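Cytochrome P450 (Novosphingobium aromaticivorans, PDB 3OFT) binds a haem group, protoporphyrin IX with iron, within the largely helical fold of the cytochrome P450 superfamily. Local coordinates at residues 265-270 / 354-359; 101-106 / 210-215; 149-154 / 158-163. All coordinates share one frame; numbering follows the deposited sequence.

Interaction 1 of 3, residues 265-270 / 354-359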
loop_
_atom_site.group_PDB
_atom_site.type_symbol
_atom_site.label_atom_id
_atom_site.label_comp_id
_atom_site.label_asym_id
_atom_site.label_seq_id
_atom_site.Cartn_x
_atom_site.Cartn_y
_atom_site.Cartn_z
ATOM N N ASP A 265 8.746 -20.293 -13.454
ATOM C CA ASP A 265 9.940 -19.967 -12.647
ATOM C C ASP A 265 10.372 -18.480 -12.705
ATOM O O ASP A 265 11.221 -18.067 -11.926
ATOM C CB ASP A 265 11.124 -20.887 -13.035
ATOM C CG ASP A 265 11.479 -20.826 -14.543
ATOM O OD1 ASP A 265 10.549 -20.966 -15.398
ATOM O OD2 ASP A 265 12.685 -20.641 -14.895
ATOM N N LEU A 266 9.797 -17.699 -13.627
ATOM C CA LEU A 266 9.995 -16.256 -13.747
ATOM C C LEU A 266 8.964 -15.463 -12.962
ATOM O O LEU A 266 9.036 -14.247 -12.912
ATOM C CB LEU A 266 9.858 -15.814 -15.203
ATOM C CG LEU A 266 11.025 -15.477 -16.133
ATOM C CD1 LEU A 266 12.374 -15.617 -15.522
ATOM C CD2 LEU A 266 10.939 -16.077 -17.526
ATOM N N ILE A 267 7.995 -16.140 -12.378
ATOM C CA ILE A 267 6.998 -15.403 -11.552
ATOM C C ILE A 267 7.596 -14.580 -10.397
ATOM O O ILE A 267 7.201 -13.420 -10.230
ATOM C CB ILE A 267 5.807 -16.335 -11.139
ATOM C CG1 ILE A 267 4.913 -16.566 -12.350
ATOM C CG2 ILE A 267 5.046 -15.824 -9.845
ATOM C CD1 ILE A 267 3.877 -17.745 -12.133
ATOM N N PRO A 268 8.552 -15.139 -9.607
ATOM C CA PRO A 268 9.075 -14.291 -8.510
ATOM C C PRO A 268 9.747 -13.029 -9.049
ATOM O O PRO A 268 9.517 -11.920 -8.520
ATOM C CB PRO A 268 10.083 -15.216 -7.787
ATOM C CG PRO A 268 9.451 -16.605 -7.998
ATOM C CD PRO A 268 8.923 -16.560 -9.431
ATOM N N ALA A 269 10.566 -13.181 -10.090
ATOM C CA ALA A 269 11.240 -12.044 -10.655
ATOM C C ALA A 269 10.238 -11.063 -11.279
ATOM O O ALA A 269 10.436 -9.846 -11.167
ATOM C CB ALA A 269 12.326 -12.445 -11.655
ATOM N N ALA A 270 9.152 -11.585 -11.868
ATOM C CA ALA A 270 8.134 -10.709 -12.473
ATOM C C ALA A 270 7.389 -9.956 -11.345
ATOM O O ALA A 270 7.078 -8.780 -11.503
ATOM C CB ALA A 270 7.152 -11.506 -13.363
ATOM N N GLU A 354 2.061 -12.481 -1.541
ATOM C CA GLU A 354 0.691 -12.362 -2.051
ATOM C C GLU A 354 0.668 -12.122 -3.573
ATOM O O GLU A 354 -0.161 -12.716 -4.283
ATOM C CB GLU A 354 -0.030 -11.219 -1.359
ATOM C CG GLU A 354 -0.263 -11.481 0.133
ATOM C CD GLU A 354 -0.871 -10.245 0.849
ATOM O OE1 GLU A 354 -1.983 -10.312 1.344
ATOM O OE2 GLU A 354 -0.225 -9.181 0.913
ATOM N N VAL A 355 1.557 -11.261 -4.065
ATOM C CA VAL A 355 1.602 -10.987 -5.520
ATOM C C VAL A 355 2.045 -12.254 -6.277
ATOM O O VAL A 355 1.453 -12.602 -7.324
ATOM C CB VAL A 355 2.516 -9.795 -5.875
ATOM C CG1 VAL A 355 2.757 -9.706 -7.443
ATOM C CG2 VAL A 355 1.895 -8.491 -5.331
ATOM N N ILE A 356 3.080 -12.913 -5.771
ATOM C CA ILE A 356 3.531 -14.214 -6.374
ATOM C C ILE A 356 2.413 -15.266 -6.381
ATOM O O ILE A 356 2.155 -15.930 -7.381
ATOM C CB ILE A 356 4.780 -14.757 -5.628
ATOM C CG1 ILE A 356 5.998 -13.883 -5.980
ATOM C CG2 ILE A 356 4.992 -16.271 -5.928
ATOM C CD1 ILE A 356 7.253 -14.096 -5.048
ATOM N N VAL A 357 1.715 -15.408 -5.273
ATOM C CA VAL A 357 0.658 -16.406 -5.209
ATOM C C VAL A 357 -0.516 -16.072 -6.163
ATOM O O VAL A 357 -1.136 -16.968 -6.793
ATOM C CB VAL A 357 0.313 -16.553 -3.703
ATOM C CG1 VAL A 357 -1.142 -16.275 -3.324
ATOM C CG2 VAL A 357 1.005 -17.787 -3.132
ATOM N N PHE A 358 -0.799 -14.773 -6.270
ATOM C CA PHE A 358 -1.775 -14.284 -7.234
ATOM C C PHE A 358 -1.397 -14.647 -8.667
ATOM O O PHE A 358 -2.215 -15.198 -9.422
ATOM C CB PHE A 358 -1.990 -12.761 -7.105
ATOM C CG PHE A 358 -2.772 -12.211 -8.246
ATOM C CD1 PHE A 358 -4.118 -12.537 -8.385
ATOM C CD2 PHE A 358 -2.156 -11.460 -9.235
ATOM C CE1 PHE A 358 -4.828 -12.125 -9.464
ATOM C CE2 PHE A 358 -2.867 -11.032 -10.335
ATOM C CZ PHE A 358 -4.210 -11.361 -10.452
ATOM N N LEU A 359 -0.147 -14.377 -9.033
ATOM C CA LEU A 359 0.336 -14.704 -10.364
ATOM C C LEU A 359 0.261 -16.210 -10.580
ATOM O O LEU A 359 -0.162 -16.660 -11.630
ATOM C CB LEU A 359 1.776 -14.210 -10.562
ATOM C CG LEU A 359 1.934 -12.677 -10.621
ATOM C CD1 LEU A 359 3.385 -12.212 -10.483
ATOM C CD2 LEU A 359 1.336 -12.169 -11.929
#

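Interaction 2 of 3, residues 101-106 / 210-215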
loop_
_atom_site.group_PDB
_atom_site.type_symbol
_atom_site.label_atom_id
_atom_site.label_comp_id
_atom_site.label_asym_id
_atom_site.label_seq_id
_atom_site.Cartn_x
_atom_site.Cartn_y
_atom_site.Cartn_z
ATOM N N VAL A 101 6.394 -6.218 15.906
ATOM C CA VAL A 101 5.552 -6.342 14.697
ATOM C C VAL A 101 6.337 -7.022 13.555
ATOM O O VAL A 101 5.812 -7.913 12.895
ATOM C CB VAL A 101 5.046 -4.953 14.238
ATOM C CG1 VAL A 101 4.396 -5.040 12.857
ATOM C CG2 VAL A 101 4.064 -4.393 15.291
ATOM N N MET A 102 7.603 -6.636 13.378
ATOM C CA MET A 102 8.450 -7.189 12.288
ATOM C C MET A 102 8.707 -8.649 12.558
ATOM O O MET A 102 8.749 -9.449 11.630
ATOM C CB MET A 102 9.824 -6.528 12.215
ATOM C CG MET A 102 9.931 -5.211 11.568
ATOM S SD MET A 102 11.696 -4.822 11.314
ATOM C CE MET A 102 12.007 -5.553 9.696
ATOM N N LYS A 103 8.900 -8.987 13.829
ATOM C CA LYS A 103 9.057 -10.388 14.244
ATOM C C LYS A 103 7.851 -11.218 13.806
ATOM O O LYS A 103 8.017 -12.284 13.233
ATOM C CB LYS A 103 9.247 -10.501 15.757
ATOM C CG LYS A 103 9.525 -11.927 16.236
ATOM C CD LYS A 103 10.017 -11.966 17.682
ATOM C CE LYS A 103 10.430 -13.406 18.046
ATOM N NZ LYS A 103 11.170 -13.472 19.339
ATOM N N GLY A 104 6.648 -10.693 14.029
ATOM C CA GLY A 104 5.412 -11.339 13.610
ATOM C C GLY A 104 5.344 -11.634 12.126
ATOM O O GLY A 104 4.801 -12.687 11.736
ATOM N N LEU A 105 5.919 -10.734 11.314
ATOM C CA LEU A 105 5.907 -10.798 9.853
ATOM C C LEU A 105 7.186 -11.291 9.149
ATOM O O LEU A 105 7.362 -11.068 7.936
ATOM C CB LEU A 105 5.526 -9.421 9.300
ATOM C CG LEU A 105 4.055 -9.110 9.555
ATOM C CD1 LEU A 105 3.774 -7.584 9.496
ATOM C CD2 LEU A 105 3.164 -9.928 8.563
ATOM N N ALA A 106 8.060 -11.953 9.892
ATOM C CA ALA A 106 9.350 -12.427 9.363
ATOM C C ALA A 106 9.158 -13.487 8.274
ATOM O O ALA A 106 8.114 -14.145 8.223
ATOM C CB ALA A 106 10.202 -13.007 10.505
ATOM N N LEU A 210 1.460 -9.903 19.776
ATOM C CA LEU A 210 0.895 -9.476 21.050
ATOM C C LEU A 210 1.499 -10.240 22.236
ATOM O O LEU A 210 1.432 -9.757 23.361
ATOM C CB LEU A 210 -0.629 -9.583 21.051
ATOM C CG LEU A 210 -1.337 -8.582 20.107
ATOM C CD1 LEU A 210 -2.848 -8.834 20.073
ATOM C CD2 LEU A 210 -1.002 -7.175 20.475
ATOM N N SER A 211 2.148 -11.371 21.974
ATOM C CA SER A 211 2.769 -12.148 23.078
ATOM C C SER A 211 4.236 -11.725 23.317
ATOM O O SER A 211 4.894 -12.156 24.286
ATOM C CB SER A 211 2.623 -13.666 22.834
ATOM O OG SER A 211 3.471 -14.087 21.771
ATOM N N GLU A 212 4.737 -10.872 22.436
ATOM C CA GLU A 212 6.038 -10.240 22.605
ATOM C C GLU A 212 5.929 -9.016 23.517
ATOM O O GLU A 212 4.902 -8.320 23.507
ATOM C CB GLU A 212 6.573 -9.766 21.261
ATOM C CG GLU A 212 6.909 -10.856 20.287
ATOM C CD GLU A 212 8.086 -11.692 20.783
ATOM O OE1 GLU A 212 7.944 -12.936 20.828
ATOM O OE2 GLU A 212 9.120 -11.092 21.154
ATOM N N PRO A 213 6.997 -8.734 24.293
ATOM C CA PRO A 213 7.044 -7.494 25.045
ATOM C C PRO A 213 7.319 -6.281 24.147
ATOM O O PRO A 213 7.847 -6.415 23.039
ATOM C CB PRO A 213 8.219 -7.709 25.999
ATOM C CG PRO A 213 9.137 -8.636 25.276
ATOM C CD PRO A 213 8.242 -9.518 24.423
ATOM N N VAL A 214 6.950 -5.104 24.628
ATOM C CA VAL A 214 7.398 -3.870 23.998
ATOM C C VAL A 214 8.264 -3.164 25.028
ATOM O O VAL A 214 7.791 -2.861 26.115
ATOM C CB VAL A 214 6.221 -2.986 23.585
ATOM C CG1 VAL A 214 6.708 -1.573 23.166
ATOM C CG2 VAL A 214 5.509 -3.623 22.433
ATOM N N GLY A 215 9.527 -2.920 24.680
ATOM C CA GLY A 215 10.490 -2.278 25.583
ATOM C C GLY A 215 10.500 -2.941 26.948
ATOM O O GLY A 215 10.505 -2.257 27.974
#

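Interaction 3 of 3, residues 149-154 / 158-163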
loop_
_atom_site.group_PDB
_atom_site.type_symbol
_atom_site.label_atom_id
_atom_site.label_comp_id
_atom_site.label_asym_id
_atom_site.label_seq_id
_atom_site.Cartn_x
_atom_site.Cartn_y
_atom_site.Cartn_z
ATOM N N PHE A 149 -6.522 -11.535 5.230
ATOM C CA PHE A 149 -6.419 -11.073 6.625
ATOM C C PHE A 149 -6.978 -12.102 7.583
ATOM O O PHE A 149 -6.379 -12.399 8.629
ATOM C CB PHE A 149 -7.236 -9.811 6.814
ATOM C CG PHE A 149 -7.260 -9.327 8.232
ATOM C CD1 PHE A 149 -6.146 -8.681 8.775
ATOM C CD2 PHE A 149 -8.377 -9.564 9.038
ATOM C CE1 PHE A 149 -6.183 -8.228 10.107
ATOM C CE2 PHE A 149 -8.417 -9.108 10.361
ATOM C CZ PHE A 149 -7.312 -8.433 10.884
ATOM N N LEU A 150 -8.165 -12.603 7.249
ATOM C CA LEU A 150 -8.847 -13.594 8.097
ATOM C C LEU A 150 -8.016 -14.870 8.255
ATOM O O LEU A 150 -8.017 -15.529 9.331
ATOM C CB LEU A 150 -10.197 -13.948 7.462
ATOM C CG LEU A 150 -11.467 -13.192 7.858
ATOM C CD1 LEU A 150 -11.267 -12.061 8.849
ATOM C CD2 LEU A 150 -12.347 -12.818 6.684
ATOM N N THR A 151 -7.320 -15.244 7.178
ATOM C CA THR A 151 -6.317 -16.324 7.236
ATOM C C THR A 151 -5.123 -15.990 8.127
ATOM O O THR A 151 -4.730 -16.829 8.966
ATOM C CB THR A 151 -5.868 -16.761 5.809
ATOM O OG1 THR A 151 -7.039 -17.131 5.077
ATOM C CG2 THR A 151 -4.944 -17.968 5.851
ATOM N N LEU A 152 -4.568 -14.787 8.002
ATOM C CA LEU A 152 -3.402 -14.388 8.822
ATOM C C LEU A 152 -3.670 -14.435 10.337
ATOM O O LEU A 152 -2.792 -14.824 11.105
ATOM C CB LEU A 152 -2.896 -12.973 8.500
ATOM C CG LEU A 152 -2.498 -12.513 7.090
ATOM C CD1 LEU A 152 -2.170 -10.992 7.019
ATOM C CD2 LEU A 152 -1.381 -13.347 6.497
ATOM N N ILE A 153 -4.860 -14.042 10.761
ATOM C CA ILE A 153 -5.203 -14.102 12.186
ATOM C C ILE A 153 -5.858 -15.431 12.613
ATOM O O ILE A 153 -6.168 -15.642 13.797
ATOM C CB ILE A 153 -5.995 -12.871 12.635
ATOM C CG1 ILE A 153 -7.387 -12.811 12.004
ATOM C CG2 ILE A 153 -5.189 -11.618 12.318
ATOM C CD1 ILE A 153 -8.300 -11.948 12.814
ATOM N N ASP A 154 -6.025 -16.320 11.632
ATOM C CA ASP A 154 -6.592 -17.648 11.810
ATOM C C ASP A 154 -7.988 -17.658 12.480
ATOM O O ASP A 154 -8.185 -18.307 13.511
ATOM C CB ASP A 154 -5.591 -18.544 12.544
ATOM C CG ASP A 154 -5.917 -20.034 12.396
ATOM O OD1 ASP A 154 -5.396 -20.835 13.198
ATOM O OD2 ASP A 154 -6.715 -20.392 11.493
ATOM N N GLU A 158 -15.762 -21.581 10.119
ATOM C CA GLU A 158 -17.205 -21.328 10.143
ATOM C C GLU A 158 -17.635 -19.844 10.312
ATOM O O GLU A 158 -18.759 -19.483 9.933
ATOM C CB GLU A 158 -17.907 -22.242 11.166
ATOM C CG GLU A 158 -17.422 -22.133 12.627
ATOM C CD GLU A 158 -16.210 -23.025 12.983
ATOM O OE1 GLU A 158 -15.420 -23.424 12.088
ATOM O OE2 GLU A 158 -16.030 -23.299 14.197
ATOM N N ASP A 159 -16.755 -18.994 10.859
ATOM C CA ASP A 159 -17.066 -17.566 11.060
ATOM C C ASP A 159 -16.748 -16.672 9.855
ATOM O O ASP A 159 -17.143 -15.512 9.829
ATOM C CB ASP A 159 -16.331 -17.001 12.284
ATOM C CG ASP A 159 -16.826 -17.585 13.596
ATOM O OD1 ASP A 159 -18.037 -17.459 13.917
ATOM O OD2 ASP A 159 -15.986 -18.133 14.326
ATOM N N ARG A 160 -16.040 -17.218 8.869
ATOM C CA ARG A 160 -15.602 -16.433 7.708
ATOM C C ARG A 160 -16.683 -15.664 6.935
ATOM O O ARG A 160 -16.486 -14.489 6.663
ATOM C CB ARG A 160 -14.703 -17.265 6.777
ATOM C CG ARG A 160 -13.364 -17.671 7.438
ATOM C CD ARG A 160 -12.492 -18.545 6.523
ATOM N NE ARG A 160 -11.989 -17.829 5.343
ATOM C CZ ARG A 160 -10.816 -17.193 5.278
ATOM N NH1 ARG A 160 -9.989 -17.186 6.332
ATOM N NH2 ARG A 160 -10.469 -16.560 4.147
ATOM N N PRO A 161 -17.832 -16.305 6.587
ATOM C CA PRO A 161 -18.877 -15.538 5.874
ATOM C C PRO A 161 -19.386 -14.327 6.665
ATOM O O PRO A 161 -19.526 -13.234 6.101
ATOM C CB PRO A 161 -20.008 -16.560 5.668
ATOM C CG PRO A 161 -19.341 -17.907 5.767
ATOM C CD PRO A 161 -18.217 -17.725 6.760
ATOM N N ARG A 162 -19.646 -14.517 7.958
ATOM C CA ARG A 162 -20.043 -13.407 8.828
ATOM C C ARG A 162 -18.921 -12.364 8.866
ATOM O O ARG A 162 -19.156 -11.188 8.606
ATOM C CB ARG A 162 -20.384 -13.900 10.248
ATOM C CG ARG A 162 -20.948 -12.805 11.165
ATOM C CD ARG A 162 -21.417 -13.343 12.525
ATOM N NE ARG A 162 -20.338 -14.031 13.239
ATOM C CZ ARG A 162 -19.355 -13.423 13.907
ATOM N NH1 ARG A 162 -19.311 -12.100 13.990
ATOM N NH2 ARG A 162 -18.418 -14.143 14.507
ATOM N N LEU A 163 -17.697 -12.810 9.150
ATOM C CA LEU A 163 -16.568 -11.893 9.302
ATOM C C LEU A 163 -16.224 -11.152 8.001
ATOM O O LEU A 163 -15.806 -9.992 8.026
ATOM C CB LEU A 163 -15.360 -12.616 9.902
ATOM C CG LEU A 163 -15.552 -13.023 11.364
ATOM C CD1 LEU A 163 -14.326 -13.773 11.883
ATOM C CD2 LEU A 163 -15.877 -11.783 12.235
#

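Interaction 1 of 3, residues 265-270 / 354-359
With chi1 of -74°, Ile267 places its CG2 branch anti to the backbone N, where it faces the residues of 354-359, and leaves CG1 beside its own backbone N. Ile356 has nearly the same torsion, -72°, and the two CG2 methyls meet 3.9 Å apart. From this meeting point the methyl of Ile267 also reaches along the second helix: its CG2 lies 3.7 Å from Leu359 CB and 3.8 Å from the backbone carbonyl O of Ile356. One methyl therefore lies against two residues three apart, Ile356 and Leu359, which belong to adjacent turns of the same helix face. The side chains of Leu359 and Ile267 slide past each other in opposite directions, and Leu359 CD1 lies 4.0 Å from Ile267 O.

The other arm of Ile356 serves Pro268. Its CD1 lies 3.9 Å from Pro268 CA and 4.1 Å from Pro268 CB, touching the base of the pyrrolidine ring, although the CB of Pro268 is turned away from the second helix overall. No hydrogen bond crosses between the segments; contact is apolar and burial amounts to 236 Å² in all.

In the cytochrome P450 fold these two helices are K, here 267-277, and L, here 348-365, and the contact joins the first turn of K to the middle of L. Ala271, one turn further along K, extends the same apolar seam by touching Val355, Ile356 and Leu359. Behind Ile267, Leu260 of helix 254-262 packs against the start of K. Leu359 is also covered by Val246 and Leu250 of the long helix 221-252, while Glu354, nearer the start of L, touches the haem.

Interaction 2 of 3, residues 101-106 / 210-215
Lys103 and Glu212 meet in a long salt bridge, with the ammonium NZ of Lys103 3.6 Å from Glu212 OE1. Glu212 OE2 is equally far from Lys103 NZ, so the charge faces the carboxylate without selecting one oxygen. At this separation no hydrogen bond is made, and attraction between opposite charges is the plausible source of the link. Carbon contacts accompany it: Lys103 CD rests 3.7 Å from Glu212 CD, so that the methylene chain as well as the ammonium group touches the carboxylate.

The shapes of the two chains explain this crossing. Lys103 is extended throughout, with CG anti to the backbone N (chi1 -176°), whereas Glu212 is folded back at chi2 (-66°), and the two side chains cross at about a right angle. Together they bury only 88 Å² between the segments, on the protein surface.

In the next shell, further contacts join the two parts of the chain. Glu212 also touches Pro100, and Val214, two residues on, packs against Ala96, Phe97 and Pro100 of helix 91-104. Closer to the end of that helix, Gly104 O accepts a hydrogen bond from Arg208 of helix 205-210. Ser211 OG is bonded to Ser207 O, tying the start of the loop to the preceding short helix, and Leu210 packs against Ala224 and Met227 of helix 221-252.

The pairing is thus a surface salt bridge between the C-terminal end of helix C, 91-104, and the loop that follows helix H, 205-210, in the cytochrome P450 fold.

Interaction 3 of 3, residues 149-154 / 158-163
Arg160 is the first residue of 158-163 to touch the preceding helix, and its guanidinium reaches Leu150 and Thr151. Its chain bends at chi3 (67°), which brings NH1 to 3.4 Å from Leu150 CB and 3.2 Å from Thr151 OG1. The bond from NH1 to that hydroxyl is weak, with an N-H...O angle of only 134°. Both CB of Leu150 and OG1 of Thr151 approach the guanidinium obliquely, while Thr151 CA lies at its edge. A firmer anchor is Asn147 O, one turn earlier on the first helix: it accepts a hydrogen bond from Arg160 NH2 and another from Thr151 OG1, so arginine and threonine share one carbonyl. Arg164 brings a second positive charge close to Arg160 NE.

The segments are the end of helix E, 144-152, and the start of helix F, 160-171, consecutive helices of the cytochrome P450 fold linked by a short loop. Asp154 ends the first with a Schellman motif: its phi is positive and two bonds run back into the last turn, one of them from Asp154 N to Thr151 O (3.0 Å). This is consistent with the change of direction that brings 160-171 back against Leu150.

Further along, Arg162 turns back within its own segment, its NH2 forming a long, weak salt-bridge bond of 3.4 Å with Asp159 OD1. Leu163, bonded through its N to Asp159 O, then directs its CB toward the first helix and meets Leu150 CD1 at 4.3 Å. Val155 of the loop touches Leu150, Arg160 and Leu163 alike, and Phe193 of helix 179-199 packs on Leu163.

Along the chain, interaction 3 is nested inside the loop closed by interaction 2, and interaction 1 opens only after interaction 2 has closed. The centres of interactions 2 and 3 lie about 21 Å apart. Those of interactions 1 and 3 are about 25 Å apart, and those of interactions 1 and 2 about 27 Å; none touches another. They share neighbours: helix 221-252 for interactions 1 and 2, helix 107-128 for interactions 1 and 3, and helix 179-199 for interactions 2 and 3. Interaction 1 is buried, interaction 3 partly so and interaction 2 superficial. Interaction 3 joins consecutive helices, whereas interactions 1 and 2 bring together parts of the chain far apart in sequence.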